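Local structure of tail spike protein (Acinetobacter phage vB_AbaP_AS12, 6EU4) at the interface of chains A and B. The protein forms the trimeric tailspike of the phage, which probably recognises and degrades the capsular polysaccharide of its Acinetobacter baumannii host. Sequence-based numbering; all coordinates share one arbitrary frame. Chains: chain A/B, Tail spike protein.

Contact 1: the interface of chains A and B. Residues chain A 500, 502, 519, 542; chain B 534, 554-555.
B:Tyr534 lays its ring against a shallow bed made by A:Val500, A:Ser502 and A:Pro519, and the fit is almost wholly apolar. From CB the side chain leaves with CG anti to the carbonyl carbon (chi1 -64°), which carries the ring away from its own backbone and toward chain A. All three neighbours lie on the same side of the ring plane. CD2 comes first, facing the CG2 methyl of A:Val500 at a loose 4.2 Å. Further out on the same flank of that face CE2 meets CB of A:Ser502 at 3.8 Å. On the opposite flank CE1 lies 3.6 Å from CB of A:Pro519, with CG of the same pyrrolidine ring at a like distance. The phenol OH at the tip passes beside CB of A:Pro519 and has no hydrogen bond to chain A here. A flat, wide tyrosine suits such a bed, and the rigid proline ring offers it a fixed apolar surface; the two side chains run at about a right angle to each other.

Next to the ring, A:Ile542, at the end of strand 535-542, sets its CG2 methyl 3.6 Å from CA of B:Asp555. The carboxylate of B:Asp555 turns to water: OD2 holds water 1 at 2.6 Å, and that water also bonds the backbone O of A:Ile542. The patch thus joins neighbouring subunits of the spike by shape, with a water bridge at its rim.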
# COMPACT_ATOMS: atom_id res chain seq x y z
N VAL A 500 -18.96 -12.44 -34.62
CA VAL A 500 -20.10 -13.31 -34.87
C VAL A 500 -21.29 -12.44 -35.25
O VAL A 500 -21.54 -11.40 -34.63
CB VAL A 500 -20.44 -14.23 -33.67
CG1 VAL A 500 -20.74 -13.42 -32.40
CG2 VAL A 500 -21.60 -15.14 -34.03
N SER A 502 -25.12 -13.34 -35.42
CA SER A 502 -26.10 -14.39 -35.19
C SER A 502 -27.48 -14.04 -35.73
O SER A 502 -28.36 -14.90 -35.71
CB SER A 502 -26.20 -14.71 -33.70
OG SER A 502 -26.73 -13.61 -32.97
N PRO A 519 -26.30 -16.99 -40.56
CA PRO A 519 -25.39 -16.49 -39.53
C PRO A 519 -23.94 -16.70 -39.93
O PRO A 519 -23.64 -17.57 -40.76
CB PRO A 519 -25.75 -17.32 -38.29
CG PRO A 519 -26.29 -18.59 -38.85
CD PRO A 519 -26.99 -18.23 -40.14
N ILE A 542 -22.75 -19.87 -42.26
CA ILE A 542 -23.07 -21.12 -41.57
C ILE A 542 -24.55 -21.45 -41.78
O ILE A 542 -25.43 -20.75 -41.28
CB ILE A 542 -22.73 -21.02 -40.08
CG1 ILE A 542 -21.24 -20.71 -39.88
CG2 ILE A 542 -23.13 -22.31 -39.35
CD1 ILE A 542 -20.86 -20.43 -38.46
N TYR B 534 -22.03 -21.15 -32.02
CA TYR B 534 -21.54 -21.27 -33.39
C TYR B 534 -20.07 -21.64 -33.36
O TYR B 534 -19.31 -21.15 -32.52
CB TYR B 534 -21.69 -19.95 -34.15
CG TYR B 534 -23.11 -19.53 -34.34
CD1 TYR B 534 -23.85 -19.98 -35.43
CD2 TYR B 534 -23.71 -18.68 -33.44
CE1 TYR B 534 -25.17 -19.58 -35.60
CE2 TYR B 534 -25.02 -18.27 -33.60
CZ TYR B 534 -25.74 -18.72 -34.69
OH TYR B 534 -27.04 -18.32 -34.83
N GLY B 554 -20.08 -25.56 -37.39
CA GLY B 554 -21.17 -26.06 -36.57
C GLY B 554 -22.15 -24.95 -36.26
O GLY B 554 -21.79 -23.94 -35.65
N ASP B 555 -23.38 -25.12 -36.71
CA ASP B 555 -24.42 -24.13 -36.46
C ASP B 555 -24.84 -24.20 -34.99
O ASP B 555 -24.69 -25.22 -34.33
CB ASP B 555 -25.62 -24.40 -37.40
CG ASP B 555 -26.57 -23.21 -37.54
OD1 ASP B 555 -26.30 -22.13 -36.97
OD2 ASP B 555 -27.60 -23.38 -38.24
O HOH W 1 -27.95 -21.54 -40.08

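Contact 2: the interface of chains A and B. Residues chain A 18-20, 39, 41; chain B 16-18, 37.
A:Ile20 meets chain B with both backbone and side chain. The backbone bonds come first: the amide N of A:Ile20 donates to the carbonyl O of B:Val16 at 2.9 Å, nearly straight (167° at the hydrogen). A second, weak bond runs from N of B:Val18 to O of A:Val18, and together they flank an antiparallel bridge between A:Lys19 and B:Asp17.

Apolar contact follows from the same isoleucine. Its CG1 is anti to the carbonyl carbon (chi1 -65°), and the branch reaches toward chain B until CD1 sits 3.5 Å from CB of B:Val37; the two side chains run antiparallel alongside one another. CG1 of A:Ile20 touches CG2 of B:Val18 at 3.9 Å. CG1 of B:Val37 sits over one face of the A:Tyr39 ring, above its CD2-CE2 side, 4.0 Å from CE2 of A:Tyr39. Beta-branched residues suit this place, since two branches give a broad apolar surface while the backbone stays extended.

The charged groups are only neighbours: NZ of A:Lys19 stays 5.8 Å from OD1 of B:Asp17, near enough perhaps for a mild attraction. Water 2 links the carbonyl O atoms of A:Val18 and B:Val18, whose side chains stand parallel.

Here the first modelled residues of one chain, from B:Val16 on, run beside strand 19-21 of the next, while strand 37-40 of both chains backs the contact at the N-terminal end of the spike.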
# COMPACT_ATOMS: atom_id res chain seq x y z
N VAL A 18 12.55 26.41 53.10
CA VAL A 18 12.20 26.96 51.80
C VAL A 18 11.33 28.19 52.01
O VAL A 18 10.29 28.12 52.67
CB VAL A 18 11.47 25.91 50.94
CG1 VAL A 18 11.09 26.51 49.60
CG2 VAL A 18 12.34 24.67 50.76
N LYS A 19 11.76 29.32 51.44
CA LYS A 19 11.06 30.59 51.57
C LYS A 19 10.03 30.75 50.46
O LYS A 19 10.31 30.43 49.30
CB LYS A 19 12.04 31.76 51.53
CG LYS A 19 11.36 33.13 51.48
CD LYS A 19 12.36 34.29 51.61
CE LYS A 19 11.67 35.61 51.95
NZ LYS A 19 10.70 35.51 53.09
N ILE A 20 8.85 31.27 50.81
CA ILE A 20 7.78 31.51 49.85
C ILE A 20 7.97 32.89 49.24
O ILE A 20 8.26 33.86 49.93
CB ILE A 20 6.40 31.40 50.52
CG1 ILE A 20 6.13 29.99 51.03
CG2 ILE A 20 5.29 31.83 49.57
CD1 ILE A 20 4.97 29.93 52.03
N TYR A 39 10.30 29.06 46.91
CA TYR A 39 9.19 28.55 46.12
C TYR A 39 8.37 29.74 45.64
O TYR A 39 7.82 30.48 46.45
CB TYR A 39 8.32 27.60 46.94
CG TYR A 39 7.17 27.02 46.14
CD1 TYR A 39 7.37 25.95 45.28
CD2 TYR A 39 5.90 27.56 46.23
CE1 TYR A 39 6.33 25.42 44.54
CE2 TYR A 39 4.85 27.04 45.50
CZ TYR A 39 5.07 25.98 44.65
OH TYR A 39 4.03 25.47 43.92
N LYS A 41 5.08 31.15 43.91
CA LYS A 41 3.71 30.68 43.74
C LYS A 41 3.30 30.69 42.28
O LYS A 41 2.74 29.72 41.77
CB LYS A 41 2.75 31.55 44.56
CG LYS A 41 2.99 31.56 46.04
CD LYS A 41 1.95 32.43 46.72
CE LYS A 41 2.25 32.69 48.16
NZ LYS A 41 1.25 33.64 48.76
N VAL B 16 5.52 32.33 55.74
CA VAL B 16 6.81 32.72 55.19
C VAL B 16 7.52 31.49 54.61
O VAL B 16 8.18 31.58 53.57
CB VAL B 16 7.67 33.41 56.27
CG1 VAL B 16 7.72 32.57 57.54
CG2 VAL B 16 9.08 33.70 55.74
N ASP B 17 7.39 30.35 55.28
CA ASP B 17 8.00 29.10 54.84
C ASP B 17 6.92 28.10 54.47
O ASP B 17 5.76 28.23 54.85
CB ASP B 17 8.90 28.52 55.94
CG ASP B 17 10.07 29.44 56.31
OD1 ASP B 17 10.50 30.25 55.46
OD2 ASP B 17 10.55 29.33 57.45
N VAL B 18 7.32 27.09 53.71
CA VAL B 18 6.39 26.07 53.25
C VAL B 18 6.11 25.10 54.39
O VAL B 18 7.04 24.56 54.99
CB VAL B 18 6.95 25.32 52.03
CG1 VAL B 18 6.03 24.19 51.61
CG2 VAL B 18 7.17 26.27 50.87
N VAL B 37 1.33 28.58 51.67
CA VAL B 37 1.75 27.43 50.86
C VAL B 37 2.01 26.24 51.78
O VAL B 37 2.69 26.38 52.81
CB VAL B 37 3.01 27.75 50.04
CG1 VAL B 37 3.40 26.53 49.16
CG2 VAL B 37 2.80 28.97 49.17
O HOH W 2 9.77 25.62 54.49

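Contact 3: the interface of chains A and B. Residues chain A 477-479, 498, 521, 523; chain B 496, 525-527.
B:Asn496 and A:Thr477 form an intersubunit antiparallel beta bridge, which ties neighbouring chains of the tailspike trimer together. N of B:Asn496 donates to O of A:Thr477 at 2.8 Å, and N of A:Thr477 returns the bond to O of B:Asn496, on a lone pair in the carbonyl plane. The asparagine amide, with CG anti to the carbonyl carbon, works in both directions. OD1 takes the backbone N of B:Ser526 at 2.7 Å, from above its carbonyl plane, while ND2 adds a weak bond to O of A:Thr477. This grip should fix the rotation of the amide.

A:Val498 reaches tip to tip toward that amide, its CG1 3.5 Å from OD1 of B:Asn496, and its CG2 meets CD1 at the edge of the indole of B:Trp525. The indole is apolar enough for this neighbour yet keeps one N-H to spend: NE1 donates to OE1 of A:Gln523 at 2.8 Å, almost straight (173° at the hydrogen) and in the ring plane. A bend at chi2 (77°) brings the flexible glutamine round, its amide turned 52° from the ring. Beyond B:Ser526, N of A:Ala479 donates to O of B:Ser527 at 3.0 Å, from above the carbonyl plane; water 3 joins that oxygen to O of A:Ala479.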
# COMPACT_ATOMS: atom_id res chain seq x y z
N THR A 477 -10.81 -17.34 -26.30
CA THR A 477 -11.53 -16.07 -26.29
C THR A 477 -12.91 -16.24 -26.91
O THR A 477 -13.24 -17.27 -27.50
CB THR A 477 -10.79 -14.98 -27.08
OG1 THR A 477 -10.81 -15.31 -28.47
CG2 THR A 477 -9.36 -14.82 -26.62
N SER A 478 -13.73 -15.20 -26.78
CA SER A 478 -15.04 -15.16 -27.39
C SER A 478 -15.04 -14.25 -28.62
O SER A 478 -14.17 -13.39 -28.78
CB SER A 478 -16.09 -14.69 -26.37
OG SER A 478 -16.22 -15.64 -25.34
N ALA A 479 -16.03 -14.44 -29.49
CA ALA A 479 -16.24 -13.54 -30.61
C ALA A 479 -16.88 -12.24 -30.12
O ALA A 479 -17.56 -12.20 -29.09
CB ALA A 479 -17.14 -14.19 -31.66
N VAL A 498 -12.12 -11.78 -33.94
CA VAL A 498 -13.19 -12.69 -34.33
C VAL A 498 -14.54 -12.03 -34.06
O VAL A 498 -14.77 -11.48 -32.97
CB VAL A 498 -13.09 -14.03 -33.57
CG1 VAL A 498 -14.21 -14.96 -34.01
CG2 VAL A 498 -11.70 -14.67 -33.76
N LEU A 521 -19.57 -16.62 -38.62
CA LEU A 521 -18.35 -16.30 -37.91
C LEU A 521 -17.38 -15.69 -38.92
O LEU A 521 -17.29 -16.17 -40.05
CB LEU A 521 -17.73 -17.54 -37.28
CG LEU A 521 -18.46 -18.10 -36.06
CD1 LEU A 521 -17.94 -19.48 -35.70
CD2 LEU A 521 -18.26 -17.14 -34.89
N GLN A 523 -13.32 -14.16 -39.15
CA GLN A 523 -12.01 -13.79 -38.64
C GLN A 523 -11.55 -12.58 -39.44
O GLN A 523 -11.40 -12.68 -40.66
CB GLN A 523 -11.01 -14.93 -38.78
CG GLN A 523 -9.55 -14.52 -38.48
CD GLN A 523 -9.30 -14.39 -36.98
OE1 GLN A 523 -9.45 -15.34 -36.23
NE2 GLN A 523 -8.91 -13.19 -36.55
N ASN B 496 -12.69 -19.45 -29.17
CA ASN B 496 -11.65 -19.33 -30.19
C ASN B 496 -10.34 -19.76 -29.56
O ASN B 496 -9.90 -19.16 -28.58
CB ASN B 496 -11.56 -17.89 -30.70
CG ASN B 496 -12.88 -17.41 -31.26
OD1 ASN B 496 -13.31 -17.84 -32.33
ND2 ASN B 496 -13.55 -16.53 -30.53
N TRP B 525 -12.78 -21.68 -34.04
CA TRP B 525 -13.50 -20.44 -33.85
C TRP B 525 -14.82 -20.72 -33.16
O TRP B 525 -15.39 -21.81 -33.30
CB TRP B 525 -13.76 -19.73 -35.16
CG TRP B 525 -12.59 -19.14 -35.82
CD1 TRP B 525 -12.04 -17.91 -35.57
CD2 TRP B 525 -11.82 -19.71 -36.89
NE1 TRP B 525 -10.97 -17.69 -36.41
CE2 TRP B 525 -10.82 -18.77 -37.23
CE3 TRP B 525 -11.87 -20.92 -37.59
CZ2 TRP B 525 -9.89 -19.00 -38.26
CZ3 TRP B 525 -10.93 -21.16 -38.59
CH2 TRP B 525 -9.96 -20.21 -38.91
N SER B 526 -15.31 -19.72 -32.43
CA SER B 526 -16.54 -19.87 -31.66
C SER B 526 -17.20 -18.51 -31.45
O SER B 526 -16.52 -17.49 -31.36
CB SER B 526 -16.28 -20.50 -30.29
OG SER B 526 -17.47 -20.53 -29.53
N SER B 527 -18.53 -18.53 -31.33
CA SER B 527 -19.23 -17.37 -30.79
C SER B 527 -18.80 -17.12 -29.35
O SER B 527 -18.54 -15.98 -28.95
CB SER B 527 -20.74 -17.58 -30.89
OG SER B 527 -21.14 -18.86 -30.43
O HOH W 3 -20.11 -13.55 -28.40

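Contact 4: the interface of chains A and B. Residues chain A 298, 325-326, 349; chain B 294-295, 321-323, 325.
A:Thr326 pushes its hydroxyl between those of B:Thr295 and B:Thr323, making the close-packed part of this contact. OG1 of A:Thr326 is hydrogen-bonded to OG1 of B:Thr295 at 2.8 Å and to OG1 of B:Thr323 at 2.9 Å. The row goes on at each end. OG of A:Ser298 bonds OG1 of B:Thr295 at 2.7 Å, and ND2 of A:Asn349 donates to OG1 of B:Thr323, which lies near the amide plane. Hydroxyls suit such a row because each can both give and accept; the sense of the bonds between them is not decided. Both threonines of chain B hold OG1 anti to the carbonyl carbon, which, with their places on neighbouring strands, 294-297 and 321-325, sets the two hydroxyls in line. A:Thr326 has an almost eclipsed chi1 of -14°, which may mean some strain, with OG1 lying between them. The backbones of A:Ser298, A:Thr326 and A:Asn349 take the left-handed helical conformation, as at turns.

To one side the packing is looser: CG1 of A:Val325 comes only to 4.0 Å from the CG2 methyls of B:Thr295 and B:Thr323. To the other is a hydrated amide pair, A:Asn349 and B:Asn321, their planes 72° apart. ND2 of B:Asn321 gives one N-H to OD1 of A:Asn349, from above its carbonyl plane, and another to water 4 at 2.8 Å, which also bonds the backbone O of A:Asn349.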
# COMPACT_ATOMS: atom_id res chain seq x y z
N SER A 298 -4.75 6.95 4.16
CA SER A 298 -6.05 7.33 4.73
C SER A 298 -6.08 8.82 5.08
O SER A 298 -6.51 9.26 6.15
CB SER A 298 -6.40 6.44 5.93
OG SER A 298 -6.69 5.11 5.51
N VAL A 325 -2.81 5.56 -0.40
CA VAL A 325 -3.40 4.30 0.04
C VAL A 325 -4.70 4.63 0.78
O VAL A 325 -4.67 5.19 1.88
CB VAL A 325 -2.44 3.51 0.94
CG1 VAL A 325 -2.99 2.12 1.20
CG2 VAL A 325 -1.08 3.42 0.30
N THR A 326 -5.82 4.24 0.18
CA THR A 326 -7.17 4.44 0.73
C THR A 326 -7.40 5.88 1.18
O THR A 326 -7.94 6.13 2.26
CB THR A 326 -7.46 3.45 1.87
OG1 THR A 326 -6.49 2.39 1.90
CG2 THR A 326 -8.81 2.79 1.66
N ASN A 349 -7.37 2.34 -4.16
CA ASN A 349 -8.59 2.29 -3.36
C ASN A 349 -9.00 3.68 -2.85
O ASN A 349 -9.40 3.84 -1.70
CB ASN A 349 -8.41 1.30 -2.21
CG ASN A 349 -9.70 0.76 -1.66
OD1 ASN A 349 -10.78 1.13 -2.10
ND2 ASN A 349 -9.59 -0.15 -0.69
N CYS B 294 -10.36 3.31 4.81
CA CYS B 294 -9.77 2.60 5.94
C CYS B 294 -8.57 1.79 5.48
O CYS B 294 -8.68 1.01 4.53
CB CYS B 294 -10.82 1.70 6.57
SG CYS B 294 -10.18 0.61 7.83
N THR B 295 -7.42 1.98 6.14
CA THR B 295 -6.21 1.21 5.86
C THR B 295 -5.80 0.44 7.11
O THR B 295 -5.72 1.01 8.19
CB THR B 295 -5.03 2.11 5.45
OG1 THR B 295 -5.43 2.97 4.38
CG2 THR B 295 -3.88 1.29 4.98
N ASN B 321 -14.77 0.68 2.23
CA ASN B 321 -13.63 0.43 1.34
C ASN B 321 -12.37 0.41 2.20
O ASN B 321 -12.09 1.34 2.96
CB ASN B 321 -13.55 1.41 0.15
CG ASN B 321 -13.09 2.81 0.50
OD1 ASN B 321 -13.79 3.58 1.16
ND2 ASN B 321 -11.92 3.19 -0.04
N VAL B 322 -11.66 -0.72 2.13
CA VAL B 322 -10.61 -1.09 3.06
C VAL B 322 -9.44 -1.64 2.27
O VAL B 322 -9.64 -2.44 1.36
CB VAL B 322 -11.09 -2.17 4.06
CG1 VAL B 322 -9.96 -2.60 4.99
CG2 VAL B 322 -12.28 -1.66 4.84
N THR B 323 -8.23 -1.22 2.63
CA THR B 323 -7.00 -1.83 2.15
C THR B 323 -6.28 -2.49 3.31
O THR B 323 -6.08 -1.84 4.35
CB THR B 323 -6.05 -0.80 1.53
OG1 THR B 323 -6.71 -0.13 0.46
CG2 THR B 323 -4.80 -1.46 1.00
N VAL B 325 -2.71 -4.15 4.14
CA VAL B 325 -1.32 -4.19 3.67
C VAL B 325 -0.52 -5.10 4.61
O VAL B 325 -0.27 -4.74 5.77
CB VAL B 325 -0.70 -2.79 3.61
CG1 VAL B 325 0.67 -2.87 2.96
CG2 VAL B 325 -1.59 -1.79 2.83
O HOH W 4 -10.38 5.56 0.18

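The contacts are spread along the spike: the C-alpha centres of contacts 1 and 2 are about 105 Å apart, with contact 4 between them, about 47 Å from contact 1 and 58 Å from contact 2. Contacts 1 and 3 lie about 10 Å apart and are probably parts of one region. Strand 496-501 of chain A supplies A:Val500 to contact 1 and A:Val498 to contact 3, and A:Pro519 directly precedes strand 520-526, which carries A:Leu521 and A:Gln523. The same chain pair is thus joined near its N-terminal end, along its middle and in its C-terminal part, as befits a long trimer.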